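Local coordinates for Tat (Twin-arginine translocation) pathway signal sequence containing protein (Mycobacterium tuberculosis, PDB 5IMU) that is of unknown function but is probably exported through the twin-arginine pathway, represented here by its C-terminal part, at residues A[19-24]-A[88-93]; A[36-39]-A[44-47]; A[53-58]-A[65-70]; A[59-64]-A[112-117]. All coordinates share one frame; numbering follows the deposited sequence.

Interaction 1 (A[19-24]-A[88-93])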
loop_
_atom_site.group_PDB
_atom_site.type_symbol
_atom_site.label_atom_id
_atom_site.label_comp_id
_atom_site.label_asym_id
_atom_site.label_seq_id
_atom_site.Cartn_x
_atom_site.Cartn_y
_atom_site.Cartn_z
ATOM N N ARG A 19 -0.855 -18.368 -3.661
ATOM C CA ARG A 19 -1.564 -17.717 -4.759
ATOM C C ARG A 19 -1.855 -16.256 -4.436
ATOM O O ARG A 19 -1.815 -15.398 -5.326
ATOM C CB ARG A 19 -2.863 -18.458 -5.081
ATOM C CG ARG A 19 -2.665 -19.835 -5.693
ATOM C CD ARG A 19 -3.965 -20.373 -6.285
ATOM N NE ARG A 19 -5.026 -20.501 -5.289
ATOM C CZ ARG A 19 -5.223 -21.584 -4.544
ATOM N NH1 ARG A 19 -4.430 -22.636 -4.679
ATOM N NH2 ARG A 19 -6.212 -21.615 -3.661
ATOM N N ILE A 20 -2.151 -15.954 -3.171
ATOM C CA ILE A 20 -2.381 -14.568 -2.770
ATOM C C ILE A 20 -1.102 -13.752 -2.916
ATOM O O ILE A 20 -1.117 -12.632 -3.441
ATOM C CB ILE A 20 -2.930 -14.512 -1.333
ATOM C CG1 ILE A 20 -4.386 -14.983 -1.304
ATOM C CG2 ILE A 20 -2.812 -13.105 -0.763
ATOM C CD1 ILE A 20 -4.983 -15.023 0.079
ATOM N N VAL A 21 0.027 -14.303 -2.462
ATOM C CA VAL A 21 1.308 -13.610 -2.601
ATOM C C VAL A 21 1.642 -13.397 -4.072
ATOM O O VAL A 21 1.993 -12.289 -4.496
ATOM C CB VAL A 21 2.424 -14.389 -1.884
ATOM C CG1 VAL A 21 3.781 -13.816 -2.251
ATOM C CG2 VAL A 21 2.227 -14.346 -0.384
ATOM N N ASP A 22 1.541 -14.460 -4.874
ATOM C CA ASP A 22 1.875 -14.345 -6.290
ATOM C C ASP A 22 0.936 -13.387 -7.014
ATOM O O ASP A 22 1.320 -12.793 -8.029
ATOM C CB ASP A 22 1.852 -15.725 -6.945
ATOM C CG ASP A 22 2.945 -16.637 -6.418
ATOM O OD1 ASP A 22 3.859 -16.133 -5.731
ATOM O OD2 ASP A 22 2.895 -17.856 -6.693
ATOM N N ALA A 23 -0.285 -13.209 -6.500
ATOM C CA ALA A 23 -1.230 -12.299 -7.141
ATOM C C ALA A 23 -0.774 -10.849 -7.028
ATOM O O ALA A 23 -0.888 -10.079 -7.989
ATOM C CB ALA A 23 -2.622 -12.472 -6.532
ATOM N N VAL A 24 -0.264 -10.449 -5.861
ATOM C CA VAL A 24 0.253 -9.089 -5.748
ATOM C C VAL A 24 1.660 -9.000 -6.325
ATOM O O VAL A 24 2.049 -7.955 -6.864
ATOM C CB VAL A 24 0.218 -8.598 -4.290
ATOM C CG1 VAL A 24 -1.218 -8.450 -3.815
ATOM C CG2 VAL A 24 0.996 -9.536 -3.380
ATOM N N ALA A 88 0.953 -20.128 9.119
ATOM C CA ALA A 88 1.419 -20.529 7.797
ATOM C C ALA A 88 1.923 -19.286 7.080
ATOM O O ALA A 88 1.382 -18.193 7.265
ATOM C CB ALA A 88 0.315 -21.213 6.981
ATOM N N VAL A 89 2.970 -19.457 6.271
ATOM C CA VAL A 89 3.671 -18.345 5.637
ATOM C C VAL A 89 3.932 -18.666 4.170
ATOM O O VAL A 89 4.298 -19.795 3.825
ATOM C CB VAL A 89 5.009 -18.030 6.342
ATOM C CG1 VAL A 89 5.700 -16.842 5.679
ATOM C CG2 VAL A 89 4.801 -17.769 7.816
ATOM N N ALA A 90 3.746 -17.662 3.309
ATOM C CA ALA A 90 4.230 -17.676 1.933
ATOM C C ALA A 90 4.854 -16.319 1.631
ATOM O O ALA A 90 4.484 -15.307 2.233
ATOM C CB ALA A 90 3.108 -17.979 0.927
ATOM N N ALA A 91 5.804 -16.298 0.698
ATOM C CA ALA A 91 6.533 -15.068 0.422
ATOM C C ALA A 91 6.992 -15.023 -1.029
ATOM O O ALA A 91 6.923 -16.009 -1.769
ATOM C CB ALA A 91 7.732 -14.910 1.365
ATOM N N HIS A 92 7.465 -13.841 -1.422
ATOM C CA HIS A 92 8.043 -13.570 -2.730
ATOM C C HIS A 92 9.238 -12.656 -2.520
ATOM O O HIS A 92 9.107 -11.605 -1.888
ATOM C CB HIS A 92 7.017 -12.907 -3.662
ATOM C CG HIS A 92 7.621 -12.213 -4.847
ATOM N ND1 HIS A 92 7.852 -12.850 -6.047
ATOM C CD2 HIS A 92 8.019 -10.930 -5.020
ATOM C CE1 HIS A 92 8.374 -11.993 -6.906
ATOM N NE2 HIS A 92 8.488 -10.821 -6.307
ATOM N N GLU A 93 10.400 -13.062 -3.019
ATOM C CA GLU A 93 11.586 -12.222 -2.942
ATOM C C GLU A 93 11.618 -11.287 -4.142
ATOM O O GLU A 93 11.289 -11.688 -5.262
ATOM C CB GLU A 93 12.862 -13.067 -2.894
ATOM C CG GLU A 93 14.144 -12.256 -2.695
ATOM C CD GLU A 93 14.226 -11.578 -1.333
ATOM O OE1 GLU A 93 13.465 -11.961 -0.419
ATOM O OE2 GLU A 93 15.059 -10.661 -1.176
HETATM O O HOH W 1 6.726 -15.271 -6.246
#
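Val21 reaches from helix 19-24 onto the backbone of strand 88-92 and makes every direct contact across the segments with its two methyl groups. CG1 lies 3.6 Å from Ala91 C and touches CB of His92. The other branch, CG2, sits 3.6 Å from Ala90 O and 4.0 Å from Ala90 CB. With CG1 anti to the backbone N (chi1 169°), the two methyls are spread along the strand, so that one side chain spans three consecutive strand residues. Ala90, with only a methyl, is consistent with the close approach, 7.6 Å between the axes of the short segments, which run nearly parallel, at 23°.

The polar part of the contact is made through water. His92 meets Val21 with CB, and its ring turns elsewhere: a water molecule in the plane of the imidazole, 2.7 Å from His92 ND1, donates to Asp22 OD1 at 3.0 Å. Asp22 OD1 also accepts from Gln18, one turn earlier in the helix, while His92 NE2 is hydrogen-bonded to Pro29 O. The imidazole is thus held at both nitrogens, which should fix its rotation.

Farther out, Val21 also packs on Ala35 of strand 33-37, the sheet neighbour of 88-92. This is the helix-on-sheet packing of an alpha/beta/alpha sandwich, with helix 6-27 laid along one face of the mixed sheet and reaching one of its two outermost strands, within the DUF5632 region.

Interaction 2 (A[36-39]-A[44-47])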
loop_
_atom_site.group_PDB
_atom_site.type_symbol
_atom_site.label_atom_id
_atom_site.label_comp_id
_atom_site.label_asym_id
_atom_site.label_seq_id
_atom_site.Cartn_x
_atom_site.Cartn_y
_atom_site.Cartn_z
ATOM N N GLY A 36 0.389 -14.365 5.532
ATOM C CA GLY A 36 0.329 -15.336 6.608
ATOM C C GLY A 36 -1.076 -15.462 7.153
ATOM O O GLY A 36 -1.875 -14.525 7.097
ATOM N N LEU A 37 -1.372 -16.645 7.683
ATOM C CA LEU A 37 -2.662 -16.939 8.297
ATOM C C LEU A 37 -2.519 -16.840 9.811
ATOM O O LEU A 37 -1.673 -17.518 10.403
ATOM C CB LEU A 37 -3.157 -18.331 7.903
ATOM C CG LEU A 37 -4.566 -18.690 8.385
ATOM C CD1 LEU A 37 -5.609 -17.823 7.690
ATOM C CD2 LEU A 37 -4.868 -20.168 8.176
ATOM N N ARG A 38 -3.340 -15.996 10.431
ATOM C CA ARG A 38 -3.334 -15.863 11.879
ATOM C C ARG A 38 -3.931 -17.106 12.534
ATOM O O ARG A 38 -4.587 -17.929 11.888
ATOM C CB ARG A 38 -4.112 -14.619 12.308
ATOM C CG ARG A 38 -3.450 -13.300 11.933
ATOM C CD ARG A 38 -2.605 -12.773 13.082
ATOM N NE ARG A 38 -2.264 -11.364 12.913
ATOM C CZ ARG A 38 -1.025 -10.902 12.782
ATOM N NH1 ARG A 38 0.007 -11.737 12.803
ATOM N NH2 ARG A 38 -0.817 -9.600 12.634
ATOM N N ASP A 39 -3.702 -17.233 13.843
ATOM C CA ASP A 39 -4.155 -18.424 14.550
ATOM C C ASP A 39 -5.667 -18.471 14.733
ATOM O O ASP A 39 -6.182 -19.499 15.181
ATOM C CB ASP A 39 -3.452 -18.541 15.910
ATOM C CG ASP A 39 -3.835 -17.434 16.878
ATOM O OD1 ASP A 39 -4.461 -16.441 16.452
ATOM O OD2 ASP A 39 -3.496 -17.554 18.074
ATOM N N THR A 44 -6.132 -13.364 7.060
ATOM C CA THR A 44 -4.970 -13.466 6.182
ATOM C C THR A 44 -4.299 -12.098 6.112
ATOM O O THR A 44 -4.881 -11.137 5.599
ATOM C CB THR A 44 -5.370 -13.947 4.789
ATOM O OG1 THR A 44 -6.014 -15.225 4.886
ATOM C CG2 THR A 44 -4.144 -14.069 3.897
ATOM N N LEU A 45 -3.075 -12.016 6.625
ATOM C CA LEU A 45 -2.316 -10.774 6.676
ATOM C C LEU A 45 -1.369 -10.703 5.486
ATOM O O LEU A 45 -0.674 -11.679 5.188
ATOM C CB LEU A 45 -1.528 -10.681 7.985
ATOM C CG LEU A 45 -0.628 -9.463 8.187
ATOM C CD1 LEU A 45 -1.457 -8.194 8.301
ATOM C CD2 LEU A 45 0.245 -9.653 9.415
ATOM N N LEU A 46 -1.340 -9.553 4.812
ATOM C CA LEU A 46 -0.506 -9.342 3.634
ATOM C C LEU A 46 0.394 -8.134 3.855
ATOM O O LEU A 46 -0.079 -7.073 4.278
ATOM C CB LEU A 46 -1.363 -9.133 2.383
ATOM C CG LEU A 46 -0.596 -8.833 1.094
ATOM C CD1 LEU A 46 0.312 -9.991 0.712
ATOM C CD2 LEU A 46 -1.556 -8.509 -0.031
ATOM N N VAL A 47 1.688 -8.293 3.564
ATOM C CA VAL A 47 2.668 -7.240 3.809
ATOM C C VAL A 47 3.651 -7.146 2.650
ATOM O O VAL A 47 3.867 -8.105 1.903
ATOM C CB VAL A 47 3.456 -7.465 5.121
ATOM C CG1 VAL A 47 2.520 -7.584 6.315
ATOM C CG2 VAL A 47 4.353 -8.692 5.003
#
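Gly36 and Leu45 face each other as an antiparallel hydrogen-bonded pair, closed by two backbone bonds. Gly36 N donates to Leu45 O at 2.9 Å, and Leu45 N returns a bond to Gly36 O at 2.8 Å. The same Gly36 O receives a CA-H...O contact from Thr44 CA at 3.4 Å.

Leu45 can be followed outward from the strand. Its CB passes 4.0 Å from Gly36 O, where the glycine brings no side chain of its own. CG stands anti to the backbone N (chi1 178°), and from it CD2 comes over one face of the Arg38 guanidinium, 3.4 Å from Arg38 NH2. The other methyl, CD1, turns to strand 65-67 and lies against Thr66 O. Arg38 gets its flat group over the leucine by bending at chi2 (-94°), and its NH1 is hydrogen-bonded to Ala85 O and Leu83 O, which should steady the guanidinium.

On the other face of the sheet Leu37 and Thr44 form the non-hydrogen-bonded pair, with Leu37 CD1 3.8 Å from Thr44 OG1. The methyl only packs against the hydroxyl, whose hydrogen bond is with Arg16 of helix 6-27; Thr44 belongs to the potassium site.

The two segments are the turn end of a beta hairpin, strands 33-37 and 44-48, at the middle of the sheet. Strand 88-92 flanks it beside 33-37 and strand 65-67 beside 44-48; helix 6-27 packs on the Leu37 and Thr44 face, while helix 79-83 meets Leu45 on the other.

Interaction 3 (A[53-58]-A[65-70]); sequences GWIPPH and VTLLEP. With K (potassium ion), chain B.
Ile55 and Leu67 form the tight part of this contact, where the loop after strand 44-48 folds back over the short edge strand 65-67 of the mixed sheet in the alpha/beta/alpha sandwich. The two side chains meet obliquely, with Ile55 CG1 set 3.7 Å from Leu67 CD2 and 4.1 Å from Leu67 CD1, so that a single methylene rests against both leucine methyls. With CG1 anti to its carbonyl carbon (chi1 -51°), this branch of Ile55 is the one turned to the strand. Leu61 of the same loop and Tyr208 of helix 203-216 extend the apolar cluster.

Toward partly exposed Leu68 the contact thins to one methyl over the glycine, Leu68 CD1 lying 3.9 Å from Gly53 CA, and a water-mediated link. The positive phi of Gly53 (120°), together with the closeness of that methyl, suits a residue without a side chain.

On the strand itself, Thr66 OG1 binds the potassium ion at 2.8 Å; Asn64 O and a water are further ligands of the metal. Between the two segments, the backbones are linked through another water, which donates to Gly53 O at 2.9 Å and accepts from Leu68 N at 2.8 Å.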
loop_
_atom_site.group_PDB
_atom_site.type_symbol
_atom_site.label_atom_id
_atom_site.label_comp_id
_atom_site.label_asym_id
_atom_site.label_seq_id
_atom_site.Cartn_x
_atom_site.Cartn_y
_atom_site.Cartn_z
ATOM N N GLY A 53 4.510 -1.686 6.060
ATOM C CA GLY A 53 3.190 -2.281 5.931
ATOM C C GLY A 53 2.267 -1.559 4.973
ATOM O O GLY A 53 1.171 -2.066 4.684
ATOM N N TRP A 54 2.663 -0.390 4.480
ATOM C CA TRP A 54 1.889 0.325 3.478
ATOM C C TRP A 54 1.888 -0.450 2.165
ATOM O O TRP A 54 2.889 -1.065 1.789
ATOM C CB TRP A 54 2.486 1.721 3.291
ATOM C CG TRP A 54 1.829 2.599 2.274
ATOM C CD1 TRP A 54 0.623 3.229 2.385
ATOM C CD2 TRP A 54 2.375 2.997 1.009
ATOM N NE1 TRP A 54 0.375 3.975 1.255
ATOM C CE2 TRP A 54 1.436 3.850 0.396
ATOM C CE3 TRP A 54 3.564 2.705 0.332
ATOM C CZ2 TRP A 54 1.648 4.415 -0.865
ATOM C CZ3 TRP A 54 3.774 3.264 -0.919
ATOM C CH2 TRP A 54 2.821 4.109 -1.504
ATOM N N ILE A 55 0.755 -0.436 1.477
ATOM C CA ILE A 55 0.601 -1.096 0.182
ATOM C C ILE A 55 0.473 -0.018 -0.880
ATOM O O ILE A 55 -0.426 0.832 -0.790
ATOM C CB ILE A 55 -0.611 -2.043 0.161
ATOM C CG1 ILE A 55 -0.582 -2.997 1.359
ATOM C CG2 ILE A 55 -0.642 -2.832 -1.141
ATOM C CD1 ILE A 55 0.695 -3.804 1.478
ATOM N N PRO A 56 1.329 -0.000 -1.908
ATOM C CA PRO A 56 1.294 1.090 -2.877
ATOM C C PRO A 56 0.005 1.061 -3.695
ATOM O O PRO A 56 -0.615 -0.003 -3.851
ATOM C CB PRO A 56 2.528 0.830 -3.757
ATOM C CG PRO A 56 2.800 -0.633 -3.602
ATOM C CD PRO A 56 2.421 -0.956 -2.186
ATOM N N PRO A 57 -0.414 2.206 -4.237
ATOM C CA PRO A 57 -1.751 2.269 -4.859
ATOM C C PRO A 57 -1.885 1.466 -6.143
ATOM O O PRO A 57 -3.005 1.068 -6.485
ATOM C CB PRO A 57 -1.951 3.772 -5.123
ATOM C CG PRO A 57 -0.890 4.472 -4.333
ATOM C CD PRO A 57 0.254 3.515 -4.231
ATOM N N HIS A 58 -0.798 1.219 -6.870
ATOM C CA HIS A 58 -0.931 0.550 -8.159
ATOM C C HIS A 58 -1.071 -0.962 -8.034
ATOM O O HIS A 58 -1.184 -1.642 -9.060
ATOM C CB HIS A 58 0.252 0.899 -9.069
ATOM C CG HIS A 58 1.563 0.334 -8.615
ATOM N ND1 HIS A 58 2.197 0.755 -7.465
ATOM C CD2 HIS A 58 2.367 -0.605 -9.167
ATOM C CE1 HIS A 58 3.330 0.090 -7.322
ATOM N NE2 HIS A 58 3.458 -0.740 -8.341
ATOM N N VAL A 65 -8.145 -9.987 2.443
ATOM C CA VAL A 65 -6.845 -9.857 3.094
ATOM C C VAL A 65 -6.909 -8.709 4.091
ATOM O O VAL A 65 -7.691 -7.762 3.943
ATOM C CB VAL A 65 -5.690 -9.652 2.087
ATOM C CG1 VAL A 65 -5.610 -10.823 1.119
ATOM C CG2 VAL A 65 -5.837 -8.330 1.343
ATOM N N THR A 66 -6.077 -8.800 5.123
ATOM C CA THR A 66 -5.974 -7.791 6.166
ATOM C C THR A 66 -4.575 -7.197 6.133
ATOM O O THR A 66 -3.603 -7.900 5.837
ATOM C CB THR A 66 -6.270 -8.400 7.546
ATOM O OG1 THR A 66 -7.610 -8.907 7.565
ATOM C CG2 THR A 66 -6.122 -7.367 8.649
ATOM N N LEU A 67 -4.474 -5.903 6.418
ATOM C CA LEU A 67 -3.210 -5.188 6.356
ATOM C C LEU A 67 -2.738 -4.816 7.755
ATOM O O LEU A 67 -3.524 -4.741 8.704
ATOM C CB LEU A 67 -3.347 -3.922 5.502
ATOM C CG LEU A 67 -3.923 -4.120 4.099
ATOM C CD1 LEU A 67 -4.112 -2.780 3.400
ATOM C CD2 LEU A 67 -3.037 -5.041 3.272
ATOM N N LEU A 68 -1.432 -4.590 7.875
ATOM C CA LEU A 68 -0.888 -4.044 9.110
ATOM C C LEU A 68 -1.455 -2.652 9.351
ATOM O O LEU A 68 -1.615 -1.858 8.420
ATOM C CB LEU A 68 0.641 -3.978 9.052
ATOM C CG LEU A 68 1.455 -5.272 9.050
ATOM C CD1 LEU A 68 2.924 -4.959 8.805
ATOM C CD2 LEU A 68 1.278 -6.028 10.358
ATOM N N GLU A 69 -1.768 -2.359 10.608
ATOM C CA GLU A 69 -2.276 -1.044 10.946
ATOM C C GLU A 69 -1.142 -0.020 10.912
ATOM O O GLU A 69 0.024 -0.365 11.125
ATOM C CB GLU A 69 -2.937 -1.068 12.323
ATOM C CG GLU A 69 -4.192 -1.929 12.366
ATOM C CD GLU A 69 -4.918 -1.848 13.691
ATOM O OE1 GLU A 69 -4.250 -1.914 14.744
ATOM O OE2 GLU A 69 -6.160 -1.714 13.679
ATOM N N PRO A 70 -1.453 1.251 10.623
ATOM C CA PRO A 70 -0.389 2.260 10.544
ATOM C C PRO A 70 0.197 2.595 11.905
ATOM O O PRO A 70 -0.399 3.335 12.694
ATOM C CB PRO A 70 -1.093 3.470 9.918
ATOM C CG PRO A 70 -2.521 3.296 10.279
ATOM C CD PRO A 70 -2.774 1.814 10.298
HETATM K K K B . -8.239 -11.401 6.487
HETATM O O HOH W 2 0.331 -4.638 5.672
HETATM O O HOH W 3 -10.890 -11.907 7.712
#

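Interaction 4 (A[59-64]-A[112-117]). With K (potassium ion), chain B.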
loop_
_atom_site.group_PDB
_atom_site.type_symbol
_atom_site.label_atom_id
_atom_site.label_comp_id
_atom_site.label_asym_id
_atom_site.label_seq_id
_atom_site.Cartn_x
_atom_site.Cartn_y
_atom_site.Cartn_z
ATOM N N VAL A 59 -1.082 -1.500 -6.819
ATOM C CA VAL A 59 -1.268 -2.928 -6.585
ATOM C C VAL A 59 -2.690 -3.147 -6.091
ATOM O O VAL A 59 -3.091 -2.585 -5.065
ATOM C CB VAL A 59 -0.246 -3.472 -5.576
ATOM C CG1 VAL A 59 -0.566 -4.924 -5.227
ATOM C CG2 VAL A 59 1.160 -3.353 -6.135
ATOM N N ARG A 60 -3.456 -3.953 -6.826
ATOM C CA ARG A 60 -4.796 -4.342 -6.411
ATOM C C ARG A 60 -4.719 -5.596 -5.548
ATOM O O ARG A 60 -3.933 -6.506 -5.824
ATOM C CB ARG A 60 -5.692 -4.586 -7.628
ATOM C CG ARG A 60 -5.719 -3.430 -8.613
ATOM C CD ARG A 60 -6.317 -2.188 -7.977
ATOM N NE ARG A 60 -7.764 -2.297 -7.824
ATOM C CZ ARG A 60 -8.482 -1.573 -6.971
ATOM N NH1 ARG A 60 -7.884 -0.690 -6.183
ATOM N NH2 ARG A 60 -9.796 -1.736 -6.901
ATOM N N LEU A 61 -5.552 -5.633 -4.480
ATOM C CA LEU A 61 -5.443 -6.647 -3.438
ATOM C C LEU A 61 -6.466 -7.760 -3.629
ATOM O O LEU A 61 -7.610 -7.494 -4.014
ATOM C CB LEU A 61 -5.641 -6.015 -2.059
ATOM C CG LEU A 61 -4.552 -5.021 -1.658
ATOM C CD1 LEU A 61 -4.932 -4.275 -0.390
ATOM C CD2 LEU A 61 -3.226 -5.733 -1.481
ATOM N N PRO A 62 -6.067 -9.004 -3.365
ATOM C CA PRO A 62 -7.032 -10.109 -3.383
ATOM C C PRO A 62 -8.093 -9.944 -2.306
ATOM O O PRO A 62 -7.931 -9.205 -1.332
ATOM C CB PRO A 62 -6.162 -11.347 -3.120
ATOM C CG PRO A 62 -4.800 -10.949 -3.554
ATOM C CD PRO A 62 -4.681 -9.485 -3.236
ATOM N N ALA A 63 -9.200 -10.653 -2.502
ATOM C CA ALA A 63 -10.311 -10.589 -1.564
ATOM C C ALA A 63 -9.898 -11.090 -0.184
ATOM O O ALA A 63 -9.082 -12.008 -0.053
ATOM C CB ALA A 63 -11.488 -11.412 -2.094
ATOM N N ASN A 64 -10.453 -10.450 0.847
ATOM C CA ASN A 64 -10.403 -10.928 2.227
ATOM C C ASN A 64 -8.993 -10.941 2.810
ATOM O O ASN A 64 -8.662 -11.818 3.612
ATOM C CB ASN A 64 -11.024 -12.324 2.356
ATOM C CG ASN A 64 -12.341 -12.447 1.620
ATOM O OD1 ASN A 64 -12.579 -13.426 0.912
ATOM N ND2 ASN A 64 -13.202 -11.452 1.777
ATOM N N ARG A 112 -11.063 -2.244 -1.138
ATOM C CA ARG A 112 -11.950 -1.396 -0.347
ATOM C C ARG A 112 -11.951 -1.808 1.121
ATOM O O ARG A 112 -11.787 -0.968 2.013
ATOM C CB ARG A 112 -13.369 -1.438 -0.913
ATOM C CG ARG A 112 -14.326 -0.495 -0.202
ATOM C CD ARG A 112 -15.764 -0.706 -0.653
ATOM N NE ARG A 112 -15.868 -0.772 -2.107
ATOM C CZ ARG A 112 -16.075 0.281 -2.891
ATOM N NH1 ARG A 112 -16.203 1.489 -2.364
ATOM N NH2 ARG A 112 -16.153 0.125 -4.206
ATOM N N SER A 113 -12.132 -3.102 1.392
ATOM C CA SER A 113 -12.186 -3.557 2.777
ATOM C C SER A 113 -10.814 -3.491 3.440
ATOM O O SER A 113 -10.703 -3.106 4.609
ATOM C CB SER A 113 -12.748 -4.976 2.846
ATOM O OG SER A 113 -12.024 -5.861 2.005
ATOM N N ALA A 114 -9.758 -3.856 2.709
ATOM C CA ALA A 114 -8.429 -3.909 3.312
ATOM C C ALA A 114 -7.927 -2.521 3.690
ATOM O O ALA A 114 -7.280 -2.354 4.731
ATOM C CB ALA A 114 -7.444 -4.589 2.363
ATOM N N ARG A 115 -8.216 -1.514 2.870
ATOM C CA ARG A 115 -7.670 -0.179 3.078
ATOM C C ARG A 115 -8.605 0.743 3.854
ATOM O O ARG A 115 -8.257 1.909 4.068
ATOM C CB ARG A 115 -7.314 0.462 1.729
ATOM C CG ARG A 115 -6.302 -0.328 0.893
ATOM C CD ARG A 115 -6.063 0.344 -0.456
ATOM N NE ARG A 115 -5.263 -0.464 -1.375
ATOM C CZ ARG A 115 -3.949 -0.335 -1.539
ATOM N NH1 ARG A 115 -3.274 0.569 -0.842
ATOM N NH2 ARG A 115 -3.306 -1.110 -2.405
ATOM N N SER A 116 -9.767 0.256 4.299
ATOM C CA SER A 116 -10.735 1.078 5.017
ATOM C C SER A 116 -10.734 0.833 6.524
ATOM O O SER A 116 -11.609 1.355 7.222
ATOM C CB SER A 116 -12.145 0.838 4.475
ATOM O OG SER A 116 -12.256 1.237 3.122
ATOM N N ALA A 117 -9.784 0.058 7.042
ATOM C CA ALA A 117 -9.798 -0.322 8.450
ATOM C C ALA A 117 -9.260 0.762 9.378
ATOM O O ALA A 117 -9.330 0.595 10.600
ATOM C CB ALA A 117 -9.002 -1.615 8.652
HETATM K K K B . -8.239 -11.401 6.487
HETATM O O HOH W 4 -12.597 -8.282 0.448
HETATM O O HOH W 3 -10.890 -11.907 7.712
#
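Leu61 and Ala114 make the apolar part of this contact, Leu61 CD1 meeting Ala114 CB at 3.7 Å. The same methyl lies obliquely beside the Arg115 guanidinium, 4.0 Å from Arg115 NE, so one branch of the leucine fills the angle between the helix and the extended arginine.

Direct polar contact comes from Arg115. Its chain is stretched from CG to NE (chi2 177°, chi3 -171°), which carries the guanidinium across to the backbone of Val59. Arg115 NH2 approaches Val59 O near the guanidinium plane at 3.0 Å, but the bond is weak because the angle at hydrogen is only 123°. Stronger partners hold the group: NH1 donates to Ile55 O, NH2 to Pro56 O, and NE forms a salt bridge with Asp111. That aspartate also pairs with Arg60 and accepts from Leu61 N, and its charge probably eases the approach of the two arginines.

A water bridges the two segments, accepting from Asn64 N at 3.1 Å and donating to Ser113 OG at 2.9 Å; on the 59-64 side Asn64 O also binds the potassium ion at 2.9 Å.

The loop before strand 65-67 is therefore wedged between short helix 111-115 and helix 6-27, whose Ile20, Ala23 and Val24 pack on Pro62. Beyond the arginine, Leu205 and Tyr208 of helix 203-216 close over Arg115, and Leu67 of strand 65-67 lies against Ala114 and Arg115.

How the interactions relate
Interactions 1, 2 and 3 share the mixed sheet: interaction 1 lays helix 6-27 on edge strand 88-92, interaction 2 pairs the central strands, and interaction 3 closes a loop over the opposite edge strand. All four are largely buried, but the centre of interaction 3 is about 4 Å from that of the chain, those of 1 and 2 about 15 and 16 Å. Chemistry follows the elements joined: strand pairing gives interaction 2 direct backbone bonds, while helix on sheet, loop on edge strand and loop on helix rely on methyl packing. Bridging waters recur in interactions 1, 3 and 4, and interaction 4 adds a buried arginine, Arg115, which grips the loop of interaction 3. Thr44, Asn64 and Thr66 bring interactions 2, 4 and 3 together at the potassium ion.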